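Local structure of lovastatin nonaketide synthase, polyketide synthase component (Aspergillus terreus, 7CPX) at residues Leu1042-Asp1047 and Phe1062-Cys1067; Leu954-Leu959 and Phe968-Phe973; Ser1026-Val1031 and Leu1074-Lys1079; Thr964-Gln969 and Ala1046-Asn1051; Met1001-Ala1006 and Leu1020-Met1025. The protein builds the dihydromonacolin L skeleton of lovastatin from malonyl-CoA units, as a homodimeric iterative polyketide synthase that works together with the partner protein LovC. The protein carries 2 engineered substitutions. All blocks are in the same frame, centred on the assembly; numbering follows the deposited sequence.

Overall arrangement
Along the chain, all five contacts belong to the predicted N-terminal hotdog fold of the dehydratase domain. Interaction 2 closes a short loop, pairing 954-959 with 968-973. Interaction 4 starts from residues 964-969, sharing Phe968 and Gln969 with interaction 2, and spans the long excursion to 1046-1051. Nested within that loop, interaction 5 packs helix 995-1012 on strand 1016-1027. Interaction 3 leaves from 1026-1031 and ends at 1074-1079, so it crosses interaction 4, and it encloses the hairpin of interaction 1. They fall along the strand order 958-959, 967-974, 1040-1052, 1057-1067, 1075-1087, 1016-1027, in which 1057-1067 and 1075-1087 are also neighbours, with the helix against these strands.

Interaction 1: residues Leu1042-Asp1047 and Phe1062-Cys1067; sequences LNLTAD and FKIDSC
Asn1043 and Asp1065 face each other as a hydrogen-bonded antiparallel pair in the hairpin of strands 1040-1052 and 1057-1067, part of the predicted N-terminal hotdog fold of the dehydratase domain. The two short segments run at 162° to one another. Asn1043 N donates to Asp1065 O over 2.9 Å, and Asp1065 N returns a bond of 2.9 Å to Asn1043 O. Thr1045 and Lys1063 repeat the reciprocal pattern, with Thr1045 N and Lys1063 O 2.9 Å apart. The intervening residues turn their backbone polar atoms outward: Leu1042, Leu1044 and Ala1046 bond to Asn972, Trp970 and Phe968, while Phe1062 and Ile1064 bond to Gly1080 and Ser1077, so both strands also have sheet partners on their outer flanks. Among the buried polar side chains, Lys1063 NZ reaches Val1048 O of the second subunit, Ser1066 OG bonds to Ser1077 OG, and Asn1043 ND2 has a weak bond to Glu1041. The face bearing Leu1042, Leu1044, Ile1064 and Phe1062 is largely apolar, with Ser1066 at one end, and packs on helix 995-1012. There Leu1044 CD1 comes to 3.5 Å from Ile1064 CD1 and also lies at the edge of the Phe1062 ring. Further along, Leu1042 CD2 lies against Ser1066 CB at 3.6 Å.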
# COMPACT_ATOMS: atom_id res chain seq x y z
N LEU A 1042 -6.19 -3.64 10.47
CA LEU A 1042 -6.75 -2.46 9.83
C LEU A 1042 -5.66 -1.80 9.00
O LEU A 1042 -4.62 -1.41 9.54
CB LEU A 1042 -7.31 -1.48 10.86
CG LEU A 1042 -8.48 -1.97 11.71
CD1 LEU A 1042 -8.94 -0.87 12.64
CD2 LEU A 1042 -9.63 -2.42 10.83
N ASN A 1043 -5.90 -1.68 7.70
CA ASN A 1043 -4.98 -1.04 6.78
C ASN A 1043 -5.70 0.14 6.15
O ASN A 1043 -6.59 -0.05 5.31
CB ASN A 1043 -4.49 -2.03 5.72
CG ASN A 1043 -3.99 -3.32 6.33
OD1 ASN A 1043 -4.30 -4.41 5.84
ND2 ASN A 1043 -3.22 -3.22 7.40
N LEU A 1044 -5.34 1.35 6.56
CA LEU A 1044 -5.93 2.56 5.99
C LEU A 1044 -5.05 3.01 4.84
O LEU A 1044 -3.95 3.53 5.05
CB LEU A 1044 -6.07 3.64 7.05
CG LEU A 1044 -6.40 5.04 6.51
CD1 LEU A 1044 -7.49 4.97 5.45
CD2 LEU A 1044 -6.84 5.96 7.63
N THR A 1045 -5.53 2.80 3.62
CA THR A 1045 -4.85 3.25 2.42
C THR A 1045 -5.46 4.57 1.97
O THR A 1045 -6.65 4.63 1.64
CB THR A 1045 -4.96 2.21 1.31
OG1 THR A 1045 -4.46 0.95 1.78
CG2 THR A 1045 -4.16 2.64 0.09
N ALA A 1046 -4.65 5.63 1.97
CA ALA A 1046 -5.09 6.97 1.62
C ALA A 1046 -4.23 7.48 0.47
O ALA A 1046 -3.01 7.59 0.61
CB ALA A 1046 -5.01 7.91 2.82
N ASP A 1047 -4.87 7.80 -0.65
CA ASP A 1047 -4.18 8.21 -1.86
C ASP A 1047 -4.71 9.58 -2.26
O ASP A 1047 -5.89 9.72 -2.58
CB ASP A 1047 -4.41 7.19 -2.97
CG ASP A 1047 -4.48 5.78 -2.44
OD1 ASP A 1047 -3.42 5.19 -2.14
OD2 ASP A 1047 -5.61 5.26 -2.29
N PHE A 1062 -9.69 7.38 0.54
CA PHE A 1062 -9.23 6.58 1.66
C PHE A 1062 -10.09 5.33 1.78
O PHE A 1062 -11.28 5.35 1.48
CB PHE A 1062 -9.24 7.38 2.97
CG PHE A 1062 -10.62 7.57 3.55
CD1 PHE A 1062 -11.12 6.68 4.47
CD2 PHE A 1062 -11.39 8.66 3.19
CE1 PHE A 1062 -12.38 6.85 5.01
CE2 PHE A 1062 -12.65 8.84 3.72
CZ PHE A 1062 -13.15 7.94 4.64
N LYS A 1063 -9.45 4.25 2.22
CA LYS A 1063 -10.10 2.96 2.38
C LYS A 1063 -9.50 2.28 3.60
O LYS A 1063 -8.30 1.98 3.62
CB LYS A 1063 -9.92 2.08 1.14
CG LYS A 1063 -10.38 2.73 -0.15
CD LYS A 1063 -10.11 1.83 -1.34
CE LYS A 1063 -10.46 2.51 -2.65
NZ LYS A 1063 -11.91 2.85 -2.73
N ILE A 1064 -10.32 2.04 4.62
CA ILE A 1064 -9.92 1.26 5.79
C ILE A 1064 -10.30 -0.18 5.47
O ILE A 1064 -11.45 -0.58 5.60
CB ILE A 1064 -10.57 1.76 7.07
CG1 ILE A 1064 -10.05 3.15 7.46
CG2 ILE A 1064 -10.33 0.78 8.20
CD1 ILE A 1064 -10.67 4.27 6.68
N ASP A 1065 -9.32 -0.95 5.01
CA ASP A 1065 -9.51 -2.38 4.82
C ASP A 1065 -9.34 -3.10 6.15
O ASP A 1065 -8.50 -2.73 6.98
CB ASP A 1065 -8.51 -2.92 3.80
CG ASP A 1065 -8.52 -2.13 2.51
OD1 ASP A 1065 -9.59 -1.61 2.13
OD2 ASP A 1065 -7.45 -2.02 1.87
N SER A 1066 -10.14 -4.14 6.36
CA SER A 1066 -10.14 -4.86 7.62
C SER A 1066 -10.07 -6.35 7.37
O SER A 1066 -10.61 -6.87 6.39
CB SER A 1066 -11.38 -4.54 8.46
OG SER A 1066 -12.57 -4.79 7.73
N CYS A 1067 -9.39 -7.04 8.29
CA CYS A 1067 -9.32 -8.50 8.30
C CYS A 1067 -9.49 -8.96 9.74
O CYS A 1067 -8.61 -8.72 10.57
CB CYS A 1067 -8.00 -9.00 7.73
SG CYS A 1067 -7.88 -10.80 7.69

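Interaction 2: residues Leu954-Leu959 and Phe968-Phe973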
# COMPACT_ATOMS: atom_id res chain seq x y z
N LEU A 954 -1.62 6.20 16.66
CA LEU A 954 -2.74 5.45 17.20
C LEU A 954 -3.88 5.41 16.19
O LEU A 954 -4.11 6.37 15.45
CB LEU A 954 -3.21 6.08 18.51
CG LEU A 954 -4.34 5.36 19.25
CD1 LEU A 954 -3.92 3.95 19.62
CD2 LEU A 954 -4.75 6.14 20.48
N LEU A 955 -4.59 4.28 16.16
CA LEU A 955 -5.70 4.06 15.24
C LEU A 955 -5.19 3.81 13.82
O LEU A 955 -5.97 3.45 12.94
CB LEU A 955 -6.65 5.25 15.23
CG LEU A 955 -7.02 5.88 16.58
CD1 LEU A 955 -7.98 7.04 16.36
CD2 LEU A 955 -7.63 4.85 17.51
N LEU A 956 -3.89 3.98 13.60
CA LEU A 956 -3.33 3.86 12.26
C LEU A 956 -2.17 2.87 12.25
O LEU A 956 -1.97 2.16 11.26
CB LEU A 956 -2.85 5.23 11.76
CG LEU A 956 -3.91 6.32 11.64
CD1 LEU A 956 -3.29 7.61 11.16
CD2 LEU A 956 -5.01 5.88 10.69
N GLY A 957 -1.43 2.81 13.34
CA GLY A 957 -0.25 1.99 13.35
C GLY A 957 0.88 2.65 12.58
O GLY A 957 1.00 3.88 12.52
N LYS A 958 1.72 1.82 11.98
CA LYS A 958 2.87 2.29 11.24
C LYS A 958 2.53 2.47 9.77
O LYS A 958 1.87 1.63 9.16
CB LYS A 958 4.04 1.31 11.38
CG LYS A 958 4.35 0.94 12.81
CD LYS A 958 5.73 0.33 12.93
CE LYS A 958 5.93 -0.27 14.30
NZ LYS A 958 5.23 -1.58 14.44
N LEU A 959 2.99 3.59 9.20
CA LEU A 959 2.84 3.81 7.78
C LEU A 959 3.57 2.72 7.00
O LEU A 959 4.67 2.31 7.38
CB LEU A 959 3.38 5.19 7.40
CG LEU A 959 3.31 5.58 5.93
CD1 LEU A 959 1.89 5.50 5.42
CD2 LEU A 959 3.86 6.98 5.73
N PHE A 968 -0.35 6.53 0.77
CA PHE A 968 -0.00 6.11 2.11
C PHE A 968 -0.82 4.87 2.46
O PHE A 968 -1.92 4.69 1.95
CB PHE A 968 -0.29 7.21 3.14
CG PHE A 968 0.39 8.52 2.83
CD1 PHE A 968 -0.07 9.33 1.81
CD2 PHE A 968 1.46 8.95 3.59
CE1 PHE A 968 0.54 10.53 1.53
CE2 PHE A 968 2.08 10.15 3.31
CZ PHE A 968 1.61 10.95 2.29
N GLN A 969 -0.27 4.05 3.35
CA GLN A 969 -1.01 2.89 3.85
C GLN A 969 -0.56 2.64 5.28
O GLN A 969 0.50 2.03 5.51
CB GLN A 969 -0.79 1.67 2.97
CG GLN A 969 -1.70 0.50 3.31
CD GLN A 969 -1.63 -0.61 2.29
OE1 GLN A 969 -0.68 -0.70 1.51
NE2 GLN A 969 -2.64 -1.47 2.29
N TRP A 970 -1.35 3.11 6.24
CA TRP A 970 -1.08 2.85 7.64
C TRP A 970 -1.56 1.46 8.02
O TRP A 970 -2.74 1.13 7.82
CB TRP A 970 -1.75 3.90 8.52
CG TRP A 970 -1.21 5.27 8.35
CD1 TRP A 970 -0.24 5.87 9.10
CD2 TRP A 970 -1.59 6.22 7.35
NE1 TRP A 970 -0.00 7.13 8.63
CE2 TRP A 970 -0.82 7.38 7.56
CE3 TRP A 970 -2.51 6.20 6.31
CZ2 TRP A 970 -0.94 8.50 6.76
CZ3 TRP A 970 -2.63 7.32 5.52
CH2 TRP A 970 -1.85 8.46 5.75
N LEU A 971 -0.66 0.65 8.56
CA LEU A 971 -0.93 -0.73 8.91
C LEU A 971 -1.00 -0.87 10.42
O LEU A 971 -0.12 -0.38 11.13
CB LEU A 971 0.15 -1.65 8.34
CG LEU A 971 0.50 -1.41 6.88
CD1 LEU A 971 1.75 -2.18 6.49
CD2 LEU A 971 -0.66 -1.80 5.98
N ASN A 972 -2.05 -1.53 10.91
CA ASN A 972 -2.23 -1.72 12.34
C ASN A 972 -2.94 -3.05 12.56
O ASN A 972 -3.59 -3.58 11.66
CB ASN A 972 -3.03 -0.57 12.95
CG ASN A 972 -3.17 -0.69 14.45
OD1 ASN A 972 -2.62 -1.59 15.07
ND2 ASN A 972 -3.91 0.24 15.05
N PHE A 973 -2.79 -3.59 13.76
CA PHE A 973 -3.48 -4.81 14.18
C PHE A 973 -4.16 -4.49 15.50
O PHE A 973 -3.60 -4.74 16.58
CB PHE A 973 -2.52 -5.98 14.28
CG PHE A 973 -2.13 -6.57 12.96
CD1 PHE A 973 -1.33 -5.87 12.08
CD2 PHE A 973 -2.57 -7.83 12.59
CE1 PHE A 973 -0.97 -6.41 10.86
CE2 PHE A 973 -2.22 -8.37 11.38
CZ PHE A 973 -1.42 -7.66 10.51
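The indole of Trp970 is clasped between Leu959 and Leu956, and this sandwich is the tightly packed part of the contact. Leu959 CD1 stands 3.9 Å from the centroid of the Trp970 five-membered ring, only 10° off the ring normal. On the opposite face Leu956 CD1 makes a second CH-pi contact, displaced toward the rim, while its CB meets Trp970 CB at 3.7 Å, and the two side chains lie side by side, pointing the same way. Leu959 also lays CD1 against Phe968 CB at 3.6 Å and in the plane of the Phe968 ring, at its edge. Gly957 brings its CA to 3.2 Å from Leu971 O, a CA-H...O contact. Ala1005 and Met1008 of helix 995-1012 continue the packing around Trp970. The other side is looser. Lys958 N makes only a weak bond to Leu971 O, although Leu971 N answers with a good one to Lys958 O at 2.8 Å. Lys958 is partly exposed and sends NZ away to a salt bridge with Glu145 of the second subunit. This short strand, outermost within this chain in the predicted hotdog fold, is thus joined to its neighbour by one good and one weak backbone bond between the segments, with Ser960 bonding Gln969 beside them, and the CH-pi and apolar contacts of two leucines with the indole supplement these polar links.

Interaction 3: residues Ser1026-Val1031 and Leu1074-Lys1079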
# COMPACT_ATOMS: atom_id res chain seq x y z
N SER A 1026 -18.33 5.41 3.32
CA SER A 1026 -19.15 4.22 3.45
C SER A 1026 -18.46 3.22 4.36
O SER A 1026 -17.27 2.93 4.17
CB SER A 1026 -19.42 3.58 2.08
OG SER A 1026 -20.19 2.40 2.21
N ILE A 1027 -19.19 2.71 5.34
CA ILE A 1027 -18.71 1.64 6.21
C ILE A 1027 -19.28 0.34 5.66
O ILE A 1027 -20.47 0.06 5.81
CB ILE A 1027 -19.14 1.87 7.67
CG1 ILE A 1027 -18.37 3.05 8.28
CG2 ILE A 1027 -18.90 0.62 8.49
CD1 ILE A 1027 -18.82 4.40 7.79
N ASP A 1028 -18.42 -0.46 5.03
CA ASP A 1028 -18.86 -1.65 4.32
C ASP A 1028 -18.98 -2.87 5.23
O ASP A 1028 -19.94 -3.64 5.10
CB ASP A 1028 -17.91 -1.95 3.17
CG ASP A 1028 -17.83 -0.82 2.16
OD1 ASP A 1028 -17.28 0.25 2.51
OD2 ASP A 1028 -18.31 -1.00 1.02
N LYS A 1029 -18.03 -3.06 6.13
CA LYS A 1029 -18.01 -4.24 7.00
C LYS A 1029 -17.57 -3.81 8.39
O LYS A 1029 -16.42 -3.39 8.58
CB LYS A 1029 -17.08 -5.31 6.44
CG LYS A 1029 -17.04 -6.58 7.28
CD LYS A 1029 -16.28 -7.69 6.58
CE LYS A 1029 -16.35 -8.99 7.37
NZ LYS A 1029 -15.73 -10.12 6.63
N ALA A 1030 -18.47 -3.92 9.36
CA ALA A 1030 -18.11 -3.64 10.74
C ALA A 1030 -17.09 -4.65 11.23
O ALA A 1030 -17.24 -5.86 11.02
CB ALA A 1030 -19.36 -3.66 11.62
N VAL A 1031 -16.05 -4.16 11.90
CA VAL A 1031 -15.00 -5.02 12.44
C VAL A 1031 -15.49 -5.58 13.76
O VAL A 1031 -15.63 -4.86 14.75
CB VAL A 1031 -13.69 -4.25 12.61
CG1 VAL A 1031 -12.81 -4.93 13.64
CG2 VAL A 1031 -12.96 -4.17 11.28
N LEU A 1074 -7.98 -9.94 3.42
CA LEU A 1074 -8.20 -8.55 3.77
C LEU A 1074 -9.44 -8.03 3.05
O LEU A 1074 -9.54 -8.13 1.82
CB LEU A 1074 -6.97 -7.71 3.41
CG LEU A 1074 -6.87 -6.33 4.06
CD1 LEU A 1074 -6.75 -6.44 5.57
CD2 LEU A 1074 -5.70 -5.56 3.50
N SER A 1075 -10.37 -7.48 3.81
CA SER A 1075 -11.63 -6.98 3.29
C SER A 1075 -11.73 -5.48 3.52
O SER A 1075 -10.89 -4.87 4.19
CB SER A 1075 -12.82 -7.69 3.95
OG SER A 1075 -12.87 -7.42 5.33
N LEU A 1076 -12.77 -4.88 2.95
CA LEU A 1076 -13.02 -3.45 3.08
C LEU A 1076 -13.92 -3.20 4.28
O LEU A 1076 -15.06 -3.68 4.31
CB LEU A 1076 -13.65 -2.88 1.81
CG LEU A 1076 -13.87 -1.37 1.83
CD1 LEU A 1076 -12.54 -0.64 1.73
CD2 LEU A 1076 -14.81 -0.93 0.72
N SER A 1077 -13.42 -2.46 5.26
CA SER A 1077 -14.22 -2.05 6.40
C SER A 1077 -14.93 -0.74 6.15
O SER A 1077 -16.10 -0.58 6.52
CB SER A 1077 -13.34 -1.93 7.65
OG SER A 1077 -13.83 -2.73 8.70
N ALA A 1078 -14.25 0.21 5.52
CA ALA A 1078 -14.84 1.51 5.23
C ALA A 1078 -14.12 2.13 4.04
O ALA A 1078 -13.01 1.72 3.69
CB ALA A 1078 -14.77 2.44 6.44
N LYS A 1079 -14.75 3.13 3.44
CA LYS A 1079 -14.15 3.85 2.33
C LYS A 1079 -14.76 5.24 2.27
O LYS A 1079 -15.82 5.51 2.85
CB LYS A 1079 -14.35 3.12 1.01
CG LYS A 1079 -15.81 2.93 0.62
CD LYS A 1079 -15.94 2.34 -0.77
CE LYS A 1079 -17.40 2.14 -1.15
NZ LYS A 1079 -17.55 1.61 -2.53
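Ser1026 and Lys1079 exchange backbone hydrogen bonds as a reciprocal antiparallel pair, Ser1026 N donating to Lys1079 O and Lys1079 N to Ser1026 O. Beyond it a single acceptor, Ser1077 O, is gripped by two donors, Lys1029 N at 3.2 Å and, weakly, Asp1028 N. One side-chain bond is added, Ser1077 OG to Lys1029 O at 2.7 Å, approaching almost straight down the carbonyl with a C=O...O angle of 172°. That hydroxyl also meets Ser1066 OG and Tyr998 OH. The contact joins strand 1016-1027 to strand 1075-1087 of the predicted N-terminal hotdog fold; Ser1077 and Ala1078 form a classic beta bulge against Ile1064 of the neighbouring strand 1057-1067. Charges are near but unbridged: Asp1028 OD2 lies 4.5 Å from Lys1079 NZ, the two side chains crossing at about a right angle, and Leu1076 CD2 sits against the same carboxylate, 3.3 Å from Asp1028 OD1. As an apolar contact, Ile1027 CG1 rests 4.1 Å from Ala1078 CB.

Interaction 4: residues Thr964-Gln969 and Ala1046-Asn1051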
# COMPACT_ATOMS: atom_id res chain seq x y z
N THR A 964 4.16 6.69 -0.00
CA THR A 964 4.65 7.85 -0.74
C THR A 964 4.01 9.11 -0.20
O THR A 964 2.99 9.06 0.49
CB THR A 964 4.36 7.72 -2.24
OG1 THR A 964 3.37 6.72 -2.53
CG2 THR A 964 5.60 7.70 -3.13
N PRO A 965 4.58 10.28 -0.52
CA PRO A 965 3.88 11.53 -0.20
C PRO A 965 2.53 11.64 -0.88
O PRO A 965 1.69 12.42 -0.43
CB PRO A 965 4.85 12.61 -0.70
CG PRO A 965 6.18 11.94 -0.76
CD PRO A 965 5.89 10.52 -1.13
N LEU A 966 2.31 10.89 -1.96
CA LEU A 966 1.04 10.89 -2.66
C LEU A 966 0.17 9.69 -2.32
O LEU A 966 -1.05 9.75 -2.52
CB LEU A 966 1.25 10.94 -4.18
CG LEU A 966 1.65 12.29 -4.77
CD1 LEU A 966 0.56 13.33 -4.54
CD2 LEU A 966 2.98 12.78 -4.21
N SER A 967 0.76 8.60 -1.83
CA SER A 967 0.01 7.41 -1.46
C SER A 967 0.56 6.88 -0.14
O SER A 967 1.77 6.79 0.05
CB SER A 967 0.10 6.33 -2.54
OG SER A 967 -0.59 5.16 -2.14
N PHE A 968 -0.35 6.53 0.77
CA PHE A 968 -0.00 6.11 2.11
C PHE A 968 -0.82 4.87 2.46
O PHE A 968 -1.92 4.69 1.95
CB PHE A 968 -0.29 7.21 3.14
CG PHE A 968 0.39 8.52 2.83
CD1 PHE A 968 -0.07 9.33 1.81
CD2 PHE A 968 1.46 8.95 3.59
CE1 PHE A 968 0.54 10.53 1.53
CE2 PHE A 968 2.08 10.15 3.31
CZ PHE A 968 1.61 10.95 2.29
N GLN A 969 -0.27 4.05 3.35
CA GLN A 969 -1.01 2.89 3.85
C GLN A 969 -0.56 2.64 5.28
O GLN A 969 0.50 2.03 5.51
CB GLN A 969 -0.79 1.67 2.97
CG GLN A 969 -1.70 0.50 3.31
CD GLN A 969 -1.63 -0.61 2.29
OE1 GLN A 969 -0.68 -0.70 1.51
NE2 GLN A 969 -2.64 -1.47 2.29
N ALA A 1046 -4.65 5.63 1.97
CA ALA A 1046 -5.09 6.97 1.62
C ALA A 1046 -4.23 7.48 0.47
O ALA A 1046 -3.01 7.59 0.61
CB ALA A 1046 -5.01 7.91 2.82
N ASP A 1047 -4.87 7.80 -0.65
CA ASP A 1047 -4.18 8.21 -1.86
C ASP A 1047 -4.71 9.58 -2.26
O ASP A 1047 -5.89 9.72 -2.58
CB ASP A 1047 -4.41 7.19 -2.97
CG ASP A 1047 -4.48 5.78 -2.44
OD1 ASP A 1047 -3.42 5.19 -2.14
OD2 ASP A 1047 -5.61 5.26 -2.29
N VAL A 1048 -3.83 10.58 -2.24
CA VAL A 1048 -4.24 11.95 -2.53
C VAL A 1048 -4.44 12.06 -4.03
O VAL A 1048 -3.49 12.26 -4.79
CB VAL A 1048 -3.22 12.98 -2.01
CG1 VAL A 1048 -1.82 12.55 -2.34
CG2 VAL A 1048 -3.49 14.33 -2.62
N SER A 1049 -5.69 11.92 -4.47
CA SER A 1049 -6.01 12.04 -5.89
C SER A 1049 -5.79 13.45 -6.41
O SER A 1049 -5.62 13.63 -7.62
CB SER A 1049 -7.45 11.60 -6.14
OG SER A 1049 -8.35 12.38 -5.37
N ARG A 1050 -5.80 14.45 -5.53
CA ARG A 1050 -5.55 15.83 -5.93
C ARG A 1050 -4.72 16.49 -4.84
O ARG A 1050 -5.11 16.50 -3.68
CB ARG A 1050 -6.86 16.59 -6.14
CG ARG A 1050 -6.67 17.99 -6.72
CD ARG A 1050 -7.62 18.99 -6.09
NE ARG A 1050 -9.02 18.66 -6.36
CZ ARG A 1050 -10.05 19.40 -5.95
NH1 ARG A 1050 -9.87 20.52 -5.26
NH2 ARG A 1050 -11.28 19.01 -6.26
N ASN A 1051 -3.57 17.06 -5.22
CA ASN A 1051 -2.74 17.83 -4.31
C ASN A 1051 -2.62 19.24 -4.88
O ASN A 1051 -1.68 19.58 -5.59
CB ASN A 1051 -1.38 17.17 -4.13
CG ASN A 1051 -0.47 17.96 -3.21
OD1 ASN A 1051 -0.92 18.81 -2.45
ND2 ASN A 1051 0.83 17.67 -3.27
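The Phe968 ring receives Ala1046 O at its edge and in its plane, 3.6 Å from CD1. Over one face, displaced toward the rim, lies Thr964 C, 3.9 Å above the plane. Phe968 also meets the indole of Trp970 with ring planes only about 5° apart, and Ile1009 and Thr1012 of helix 995-1012 touch it. The second flat group is the Asp1047 carboxylate. Ser967 OG donates to Asp1047 OD1 over 2.8 Å, and OD1 accepts with its anti lone pair, the one directed away from OD2. Asp1047 OD2 approaches its counterpart in the second subunit, a pairing of like charges that may raise the proton affinity of both groups. These side chains sit where strand 967-974 pairs with strand 1040-1052 in the predicted N-terminal hotdog fold, their short segments antiparallel at 170°. Phe968 and Ala1046 exchange backbone bonds of 2.9 Å each, from Phe968 N to Ala1046 O and from Ala1046 N to Phe968 O. Two residues on, Val1048 N bonds to Leu966 O. Val1048 CG1, placed between the backbone N and the carbonyl carbon (chi1 44°), meets Leu966 CD1 at 3.3 Å. Past this point the chain turns a corner at Ser1049, which together with Arg1050 faces Thr1059 as a classic beta bulge. Leu966 CD1 also reaches Asn1051 CB at 4.3 Å.

Interaction 5: residues Met1001-Ala1006 and Leu1020-Met1025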
# COMPACT_ATOMS: atom_id res chain seq x y z
N MET A 1001 -9.80 7.58 12.05
CA MET A 1001 -8.64 7.06 11.34
C MET A 1001 -8.41 7.85 10.06
O MET A 1001 -7.27 8.22 9.74
CB MET A 1001 -8.84 5.58 11.03
CG MET A 1001 -8.77 4.68 12.24
SD MET A 1001 -9.24 2.97 11.87
CE MET A 1001 -8.01 2.51 10.66
N ALA A 1002 -9.48 8.10 9.31
CA ALA A 1002 -9.34 8.86 8.07
C ALA A 1002 -8.85 10.27 8.34
O ALA A 1002 -8.01 10.79 7.60
CB ALA A 1002 -10.68 8.88 7.32
N MET A 1003 -9.37 10.91 9.38
CA MET A 1003 -8.97 12.28 9.68
C MET A 1003 -7.52 12.35 10.15
O MET A 1003 -6.78 13.27 9.78
CB MET A 1003 -9.91 12.89 10.71
CG MET A 1003 -11.32 13.07 10.19
SD MET A 1003 -12.30 14.26 11.12
CE MET A 1003 -13.73 14.41 10.04
N GLU A 1004 -7.09 11.37 10.95
CA GLU A 1004 -5.69 11.33 11.36
C GLU A 1004 -4.78 11.04 10.17
O GLU A 1004 -3.67 11.58 10.09
CB GLU A 1004 -5.50 10.28 12.45
CG GLU A 1004 -6.18 10.63 13.76
CD GLU A 1004 -5.58 11.86 14.41
OE1 GLU A 1004 -4.47 12.27 14.00
OE2 GLU A 1004 -6.21 12.42 15.33
N ALA A 1005 -5.23 10.20 9.25
CA ALA A 1005 -4.48 9.98 8.02
C ALA A 1005 -4.36 11.27 7.23
O ALA A 1005 -3.31 11.56 6.66
CB ALA A 1005 -5.16 8.90 7.18
N ALA A 1006 -5.44 12.05 7.17
CA ALA A 1006 -5.39 13.34 6.51
C ALA A 1006 -4.38 14.26 7.19
O ALA A 1006 -3.61 14.96 6.51
CB ALA A 1006 -6.78 13.99 6.51
N LEU A 1020 -11.28 19.81 7.29
CA LEU A 1020 -11.12 18.40 6.95
C LEU A 1020 -12.50 17.78 6.73
O LEU A 1020 -13.16 17.38 7.69
CB LEU A 1020 -10.35 17.68 8.06
CG LEU A 1020 -9.70 16.33 7.75
CD1 LEU A 1020 -8.93 15.86 8.97
CD2 LEU A 1020 -10.74 15.30 7.35
N GLU A 1021 -12.93 17.72 5.48
CA GLU A 1021 -14.18 17.07 5.12
C GLU A 1021 -13.92 15.61 4.78
O GLU A 1021 -12.87 15.25 4.26
CB GLU A 1021 -14.85 17.75 3.92
CG GLU A 1021 -14.92 19.26 4.00
CD GLU A 1021 -15.28 19.89 2.66
OE1 GLU A 1021 -15.68 19.14 1.75
OE2 GLU A 1021 -15.14 21.12 2.53
N ILE A 1022 -14.91 14.77 5.08
CA ILE A 1022 -14.94 13.38 4.64
C ILE A 1022 -16.20 13.19 3.82
O ILE A 1022 -17.31 13.33 4.34
CB ILE A 1022 -14.90 12.40 5.82
CG1 ILE A 1022 -13.49 12.34 6.40
CG2 ILE A 1022 -15.36 11.03 5.38
CD1 ILE A 1022 -13.40 11.56 7.69
N LEU A 1023 -16.03 12.86 2.54
CA LEU A 1023 -17.11 12.85 1.57
C LEU A 1023 -17.44 11.42 1.15
O LEU A 1023 -16.54 10.58 1.01
CB LEU A 1023 -16.74 13.67 0.34
CG LEU A 1023 -16.31 15.12 0.59
CD1 LEU A 1023 -15.77 15.75 -0.68
CD2 LEU A 1023 -17.48 15.93 1.13
N ASP A 1024 -18.73 11.16 0.96
CA ASP A 1024 -19.21 9.89 0.41
C ASP A 1024 -18.59 8.71 1.15
O ASP A 1024 -18.29 7.67 0.55
CB ASP A 1024 -18.91 9.80 -1.09
CG ASP A 1024 -19.65 8.65 -1.76
OD1 ASP A 1024 -20.41 7.94 -1.07
OD2 ASP A 1024 -19.47 8.46 -2.98
N MET A 1025 -18.41 8.85 2.45
CA MET A 1025 -17.83 7.77 3.23
C MET A 1025 -18.83 6.64 3.40
O MET A 1025 -20.02 6.86 3.60
CB MET A 1025 -17.38 8.27 4.60
CG MET A 1025 -16.86 7.16 5.50
SD MET A 1025 -15.89 7.78 6.88
CE MET A 1025 -15.35 6.25 7.62
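Leu1020 and Ile1022 of the strand press their methyl groups into the helix surface formed by Ala1002, Met1003 and Ala1006. Leu1020 CD1 lies 3.6 Å from Met1003 CB and 3.8 Å from Ala1006 CB, also resting near the carbonyl oxygen of Met1003. Its other branch, CD2, meets Met1003 CG at 3.7 Å. Two residues along, Ile1022 CD1 fits between Ala1002 CB at 3.8 Å and the Met1003 side chain, 3.6 Å from CG and 3.7 Å from CE. Met1003 is thus the common partner: its extended chain crosses both Leu1020 and Ile1022 obliquely. For Ile1022 an anti chi2 of 172° sets CD1 there. Behind this shell, Phe1062, Leu1082 and Ile1204 touch Ile1022, and Leu1206 and Ile1204 touch Met1003. The strand is held on both flanks by backbone bonds, Leu1020 and Ile1022 to Leu1206 and Ile1204, Glu1021 and Leu1023 to Ala1083 and Gln1081. Glu1021 points away from the helix and forms a salt bridge with Arg2015 of the second subunit. Helix 995-1012 packs against the sheet as the central helix of a hotdog fold does; the axes of segments 1001-1006 and 1020-1023 approach to 9.5 Å at 131°. With no hydrogen bond between the two segments, their association here rests on apolar contacts, while the polar groups of the strand's backbone are spent on its neighbours in the sheet.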